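Local coordinates for protein fructose-1,6-bisphosphatase/inositol-1-monophosphatase (Thermotoga maritima, PDB 2P3N) that removes phosphate from inositol 1-phosphate, fructose 1,6-bisphosphate and several other phosphate esters with the help of magnesium ions, at residues A[146-160]-A[187-199]. Sequence-based numbering, arbitrary orientation.
Sequences CVGSTGSYVDFTGKF and GRVDFFVTWRINP
The ring of Phe191 leans over Gly148, whose CA sits 3.5 Å from the ring centroid in a CH-pi contact. Phe191 CG stands between its own backbone N and carbonyl carbon (chi1 57°), which swings the ring across to the neighbouring strand. Gly148 is the hollow for this bump; a CB there would clash with Phe191 CE1. Beneath the ring, strands 147-150 and 191-195 run parallel, 18° apart. Ser149 N donates to Phe191 O (2.8 Å) and Val193 N to Ser149 O (3.2 Å). Where the pairing begins, Asp190 N donates to Val147 O (2.7 Å). Asp190 OD2 also receives Val147 N, but at a distance too short to be relied on. Ser138 holds the other carboxylate oxygen.

On the Phe191 and Val193 face, the first turn of helix 156-167 packs over the sheet. Val193 CG2 is a knob under the face of the Phe160 ring, 3.6 Å from Phe160 CZ, and also meets the edge of Phe156. Phe156 CD2 lies over one face of the Trp195 ring, toward its rim, with the planes at 46°. Arg196 CZ lies over the opposite face. The loop ahead of the helix lays the Tyr153 ring against the second strand. Trp195 CB is centred over one face, 4.1 Å from the ring centroid, and Gly151 O lies over the opposite face, toward its rim. Replacing Tyr153 with an alanine would probably open a gap beside Trp195 CB and leave the loop less firmly held against the strand.

Strand 170-172 flanks 147-150, and 230-234 flanks 191-195. The pair therefore lies inside the mixed C-terminal sheet of the inositol monophosphatase fold, with 191-195 at its centre, and its exit leads to Arg196, a probable substrate-binding residue by comparison with relatives.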
loop_
_atom_site.group_PDB
_atom_site.type_symbol
_atom_site.label_atom_id
_atom_site.label_comp_id
_atom_site.label_asym_id
_atom_site.label_seq_id
_atom_site.Cartn_x
_atom_site.Cartn_y
_atom_site.Cartn_z
ATOM N N CYS A 146 -26.609 6.459 -10.549
ATOM C CA CYS A 146 -26.134 6.634 -9.177
ATOM C C CYS A 146 -25.879 5.362 -8.385
ATOM O O CYS A 146 -26.475 4.321 -8.638
ATOM C CB CYS A 146 -27.125 7.484 -8.377
ATOM S SG CYS A 146 -26.930 9.257 -8.546
ATOM N N VAL A 147 -24.983 5.473 -7.410
ATOM C CA VAL A 147 -24.652 4.372 -6.525
ATOM C C VAL A 147 -24.801 4.933 -5.121
ATOM O O VAL A 147 -24.041 5.814 -4.703
ATOM C CB VAL A 147 -23.219 3.866 -6.742
ATOM C CG1 VAL A 147 -22.905 2.763 -5.753
ATOM C CG2 VAL A 147 -23.079 3.334 -8.151
ATOM N N GLY A 148 -25.813 4.437 -4.412
ATOM C CA GLY A 148 -26.079 4.895 -3.061
ATOM C C GLY A 148 -25.638 3.890 -2.024
ATOM O O GLY A 148 -25.313 2.745 -2.359
ATOM N N SER A 149 -25.648 4.310 -0.761
ATOM C CA SER A 149 -25.218 3.443 0.328
ATOM C C SER A 149 -26.123 3.512 1.568
ATOM O O SER A 149 -26.819 4.503 1.780
ATOM C CB SER A 149 -23.778 3.813 0.709
ATOM O OG SER A 149 -23.214 2.856 1.587
ATOM N N THR A 150 -26.105 2.449 2.374
ATOM C CA THR A 150 -26.883 2.380 3.618
ATOM C C THR A 150 -26.134 1.506 4.611
ATOM O O THR A 150 -25.174 0.831 4.246
ATOM C CB THR A 150 -28.270 1.731 3.421
ATOM O OG1 THR A 150 -28.980 2.416 2.388
ATOM C CG2 THR A 150 -29.091 1.821 4.703
ATOM N N GLY A 151 -26.582 1.522 5.864
ATOM C CA GLY A 151 -25.971 0.699 6.897
ATOM C C GLY A 151 -26.926 -0.417 7.287
ATOM O O GLY A 151 -28.123 -0.316 7.025
ATOM N N SER A 152 -26.419 -1.478 7.903
ATOM C CA SER A 152 -27.282 -2.587 8.297
ATOM C C SER A 152 -28.186 -2.249 9.478
ATOM O O SER A 152 -27.759 -2.281 10.632
ATOM C CB SER A 152 -26.439 -3.807 8.638
ATOM O OG SER A 152 -25.627 -4.164 7.536
ATOM N N TYR A 153 -29.442 -1.935 9.186
ATOM C CA TYR A 153 -30.393 -1.585 10.228
ATOM C C TYR A 153 -31.511 -2.598 10.337
ATOM O O TYR A 153 -31.584 -3.553 9.568
ATOM C CB TYR A 153 -30.994 -0.208 9.956
ATOM C CG TYR A 153 -29.953 0.839 9.663
ATOM C CD1 TYR A 153 -28.918 1.086 10.563
ATOM C CD2 TYR A 153 -29.984 1.567 8.474
ATOM C CE1 TYR A 153 -27.936 2.031 10.286
ATOM C CE2 TYR A 153 -29.006 2.517 8.187
ATOM C CZ TYR A 153 -27.986 2.741 9.097
ATOM O OH TYR A 153 -27.013 3.673 8.827
ATOM N N VAL A 154 -32.384 -2.358 11.307
ATOM C CA VAL A 154 -33.534 -3.205 11.583
ATOM C C VAL A 154 -34.211 -3.705 10.304
ATOM O O VAL A 154 -33.704 -4.600 9.633
ATOM C CB VAL A 154 -34.551 -2.427 12.476
ATOM C CG1 VAL A 154 -34.990 -1.138 11.780
ATOM C CG2 VAL A 154 -35.740 -3.306 12.821
ATOM N N ASP A 155 -35.355 -3.122 9.972
ATOM C CA ASP A 155 -36.103 -3.506 8.789
ATOM C C ASP A 155 -35.867 -2.476 7.701
ATOM O O ASP A 155 -36.231 -2.682 6.544
ATOM C CB ASP A 155 -37.595 -3.561 9.114
ATOM C CG ASP A 155 -37.950 -4.694 10.060
ATOM O OD1 ASP A 155 -37.373 -4.764 11.164
ATOM O OD2 ASP A 155 -38.816 -5.519 9.699
ATOM N N PHE A 156 -35.261 -1.362 8.095
ATOM C CA PHE A 156 -34.966 -0.255 7.192
ATOM C C PHE A 156 -34.165 -0.664 5.959
ATOM O O PHE A 156 -34.604 -0.480 4.819
ATOM C CB PHE A 156 -34.200 0.821 7.956
ATOM C CG PHE A 156 -33.895 2.034 7.144
ATOM C CD1 PHE A 156 -32.853 2.030 6.224
ATOM C CD2 PHE A 156 -34.668 3.183 7.283
ATOM C CE1 PHE A 156 -32.584 3.150 5.451
ATOM C CE2 PHE A 156 -34.411 4.314 6.515
ATOM C CZ PHE A 156 -33.365 4.299 5.595
ATOM N N THR A 157 -32.974 -1.197 6.202
ATOM C CA THR A 157 -32.082 -1.629 5.141
ATOM C C THR A 157 -32.818 -2.404 4.061
ATOM O O THR A 157 -33.106 -1.860 2.999
ATOM C CB THR A 157 -30.946 -2.500 5.712
ATOM O OG1 THR A 157 -30.146 -1.715 6.606
ATOM C CG2 THR A 157 -30.070 -3.028 4.598
ATOM N N GLY A 158 -33.119 -3.668 4.345
ATOM C CA GLY A 158 -33.814 -4.514 3.387
ATOM C C GLY A 158 -34.931 -3.835 2.615
ATOM O O GLY A 158 -35.144 -4.128 1.439
ATOM N N LYS A 159 -35.651 -2.932 3.274
ATOM C CA LYS A 159 -36.745 -2.213 2.629
ATOM C C LYS A 159 -36.208 -1.112 1.729
ATOM O O LYS A 159 -36.621 -0.989 0.575
ATOM C CB LYS A 159 -37.688 -1.608 3.678
ATOM C CG LYS A 159 -38.657 -2.605 4.281
ATOM C CD LYS A 159 -39.626 -3.119 3.226
ATOM C CE LYS A 159 -40.479 -4.257 3.760
ATOM N NZ LYS A 159 -39.659 -5.459 4.080
ATOM N N PHE A 160 -35.289 -0.315 2.269
ATOM C CA PHE A 160 -34.686 0.778 1.520
ATOM C C PHE A 160 -34.071 0.253 0.227
ATOM O O PHE A 160 -33.939 0.984 -0.755
ATOM C CB PHE A 160 -33.630 1.472 2.373
ATOM C CG PHE A 160 -32.941 2.612 1.675
ATOM C CD1 PHE A 160 -31.771 2.402 0.957
ATOM C CD2 PHE A 160 -33.457 3.903 1.746
ATOM C CE1 PHE A 160 -31.121 3.465 0.322
ATOM C CE2 PHE A 160 -32.814 4.971 1.113
ATOM C CZ PHE A 160 -31.644 4.751 0.401
ATOM N N GLY A 187 -16.676 11.626 -3.979
ATOM C CA GLY A 187 -17.300 11.285 -5.249
ATOM C C GLY A 187 -17.459 9.796 -5.539
ATOM O O GLY A 187 -18.010 9.407 -6.570
ATOM N N ARG A 188 -16.987 8.952 -4.631
ATOM C CA ARG A 188 -17.083 7.520 -4.834
ATOM C C ARG A 188 -18.521 7.019 -4.828
ATOM O O ARG A 188 -18.866 6.128 -5.604
ATOM C CB ARG A 188 -16.248 6.798 -3.783
ATOM C CG ARG A 188 -14.788 7.211 -3.825
ATOM C CD ARG A 188 -13.918 6.251 -3.067
ATOM N NE ARG A 188 -12.515 6.542 -3.296
ATOM C CZ ARG A 188 -11.521 5.803 -2.822
ATOM N NH1 ARG A 188 -11.791 4.729 -2.089
ATOM N NH2 ARG A 188 -10.266 6.133 -3.093
ATOM N N VAL A 189 -19.353 7.560 -3.940
ATOM C CA VAL A 189 -20.766 7.182 -3.898
ATOM C C VAL A 189 -21.570 8.434 -4.099
ATOM O O VAL A 189 -21.039 9.541 -3.979
ATOM C CB VAL A 189 -21.222 6.546 -2.568
ATOM C CG1 VAL A 189 -20.839 5.080 -2.548
ATOM C CG2 VAL A 189 -20.646 7.309 -1.386
ATOM N N ASP A 190 -22.856 8.263 -4.386
ATOM C CA ASP A 190 -23.719 9.402 -4.648
ATOM C C ASP A 190 -24.506 9.886 -3.445
ATOM O O ASP A 190 -24.807 11.071 -3.329
ATOM C CB ASP A 190 -24.629 9.062 -5.828
ATOM C CG ASP A 190 -23.832 8.803 -7.107
ATOM O OD1 ASP A 190 -23.146 9.738 -7.581
ATOM O OD2 ASP A 190 -23.873 7.668 -7.630
ATOM N N PHE A 191 -24.823 8.971 -2.540
ATOM C CA PHE A 191 -25.548 9.344 -1.337
ATOM C C PHE A 191 -25.469 8.246 -0.290
ATOM O O PHE A 191 -25.327 7.063 -0.620
ATOM C CB PHE A 191 -27.008 9.680 -1.667
ATOM C CG PHE A 191 -27.755 8.567 -2.349
ATOM C CD1 PHE A 191 -28.204 7.466 -1.628
ATOM C CD2 PHE A 191 -28.002 8.617 -3.718
ATOM C CE1 PHE A 191 -28.890 6.421 -2.264
ATOM C CE2 PHE A 191 -28.686 7.579 -4.369
ATOM C CZ PHE A 191 -29.131 6.480 -3.641
ATOM N N PHE A 192 -25.544 8.658 0.974
ATOM C CA PHE A 192 -25.474 7.741 2.106
ATOM C C PHE A 192 -26.534 8.137 3.135
ATOM O O PHE A 192 -26.676 9.318 3.476
ATOM C CB PHE A 192 -24.060 7.786 2.721
ATOM C CG PHE A 192 -23.883 6.908 3.942
ATOM C CD1 PHE A 192 -24.221 5.557 3.912
ATOM C CD2 PHE A 192 -23.382 7.442 5.129
ATOM C CE1 PHE A 192 -24.063 4.752 5.050
ATOM C CE2 PHE A 192 -23.222 6.647 6.263
ATOM C CZ PHE A 192 -23.563 5.302 6.224
ATOM N N VAL A 193 -27.275 7.141 3.618
ATOM C CA VAL A 193 -28.339 7.360 4.595
ATOM C C VAL A 193 -28.211 6.453 5.821
ATOM O O VAL A 193 -28.048 5.236 5.687
ATOM C CB VAL A 193 -29.716 7.133 3.940
ATOM C CG1 VAL A 193 -29.924 8.140 2.818
ATOM C CG2 VAL A 193 -29.799 5.726 3.381
ATOM N N THR A 194 -28.276 7.055 7.012
ATOM C CA THR A 194 -28.166 6.312 8.270
ATOM C C THR A 194 -29.400 6.485 9.144
ATOM O O THR A 194 -30.216 7.381 8.925
ATOM C CB THR A 194 -26.947 6.742 9.121
ATOM O OG1 THR A 194 -27.087 8.113 9.509
ATOM C CG2 THR A 194 -25.663 6.570 8.351
ATOM N N TRP A 195 -29.497 5.639 10.163
ATOM C CA TRP A 195 -30.641 5.639 11.061
ATOM C C TRP A 195 -30.232 5.259 12.478
ATOM O O TRP A 195 -29.607 4.225 12.697
ATOM C CB TRP A 195 -31.658 4.629 10.534
ATOM C CG TRP A 195 -33.060 4.910 10.898
ATOM C CD1 TRP A 195 -33.598 6.124 11.216
ATOM C CD2 TRP A 195 -34.151 3.981 10.863
ATOM N NE1 TRP A 195 -34.962 6.011 11.373
ATOM C CE2 TRP A 195 -35.328 4.708 11.162
ATOM C CE3 TRP A 195 -34.249 2.607 10.604
ATOM C CZ2 TRP A 195 -36.595 4.104 11.205
ATOM C CZ3 TRP A 195 -35.513 2.003 10.646
ATOM C CH2 TRP A 195 -36.666 2.755 10.944
ATOM N N ARG A 196 -30.602 6.096 13.439
ATOM C CA ARG A 196 -30.286 5.846 14.840
ATOM C C ARG A 196 -28.790 5.694 15.053
ATOM O O ARG A 196 -28.331 4.653 15.514
ATOM C CB ARG A 196 -30.981 4.574 15.335
ATOM C CG ARG A 196 -32.441 4.452 14.937
ATOM C CD ARG A 196 -33.132 3.395 15.779
ATOM N NE ARG A 196 -34.353 2.900 15.154
ATOM C CZ ARG A 196 -34.379 2.189 14.031
ATOM N NH1 ARG A 196 -33.250 1.889 13.400
ATOM N NH2 ARG A 196 -35.536 1.763 13.547
ATOM N N ILE A 197 -28.036 6.735 14.718
ATOM C CA ILE A 197 -26.586 6.719 14.875
ATOM C C ILE A 197 -26.153 7.802 15.871
ATOM O O ILE A 197 -26.860 8.788 16.067
ATOM C CB ILE A 197 -25.886 6.969 13.518
ATOM C CG1 ILE A 197 -26.042 8.435 13.096
ATOM C CG2 ILE A 197 -26.486 6.065 12.453
ATOM C CD1 ILE A 197 -27.459 8.876 12.907
ATOM N N ASN A 198 -25.001 7.624 16.510
ATOM C CA ASN A 198 -24.531 8.627 17.457
ATOM C C ASN A 198 -23.630 9.616 16.737
ATOM O O ASN A 198 -23.185 9.362 15.620
ATOM C CB ASN A 198 -23.779 7.972 18.607
ATOM C CG ASN A 198 -24.588 6.894 19.282
ATOM O OD1 ASN A 198 -24.578 5.738 18.858
ATOM N ND2 ASN A 198 -25.311 7.267 20.331
ATOM N N PRO A 199 -23.348 10.763 17.366
ATOM C CA PRO A 199 -22.492 11.750 16.710
ATOM C C PRO A 199 -21.080 11.314 16.367
ATOM O O PRO A 199 -20.438 11.950 15.535
ATOM C CB PRO A 199 -22.526 12.942 17.675
ATOM C CG PRO A 199 -22.799 12.319 18.987
ATOM C CD PRO A 199 -23.841 11.278 18.652
#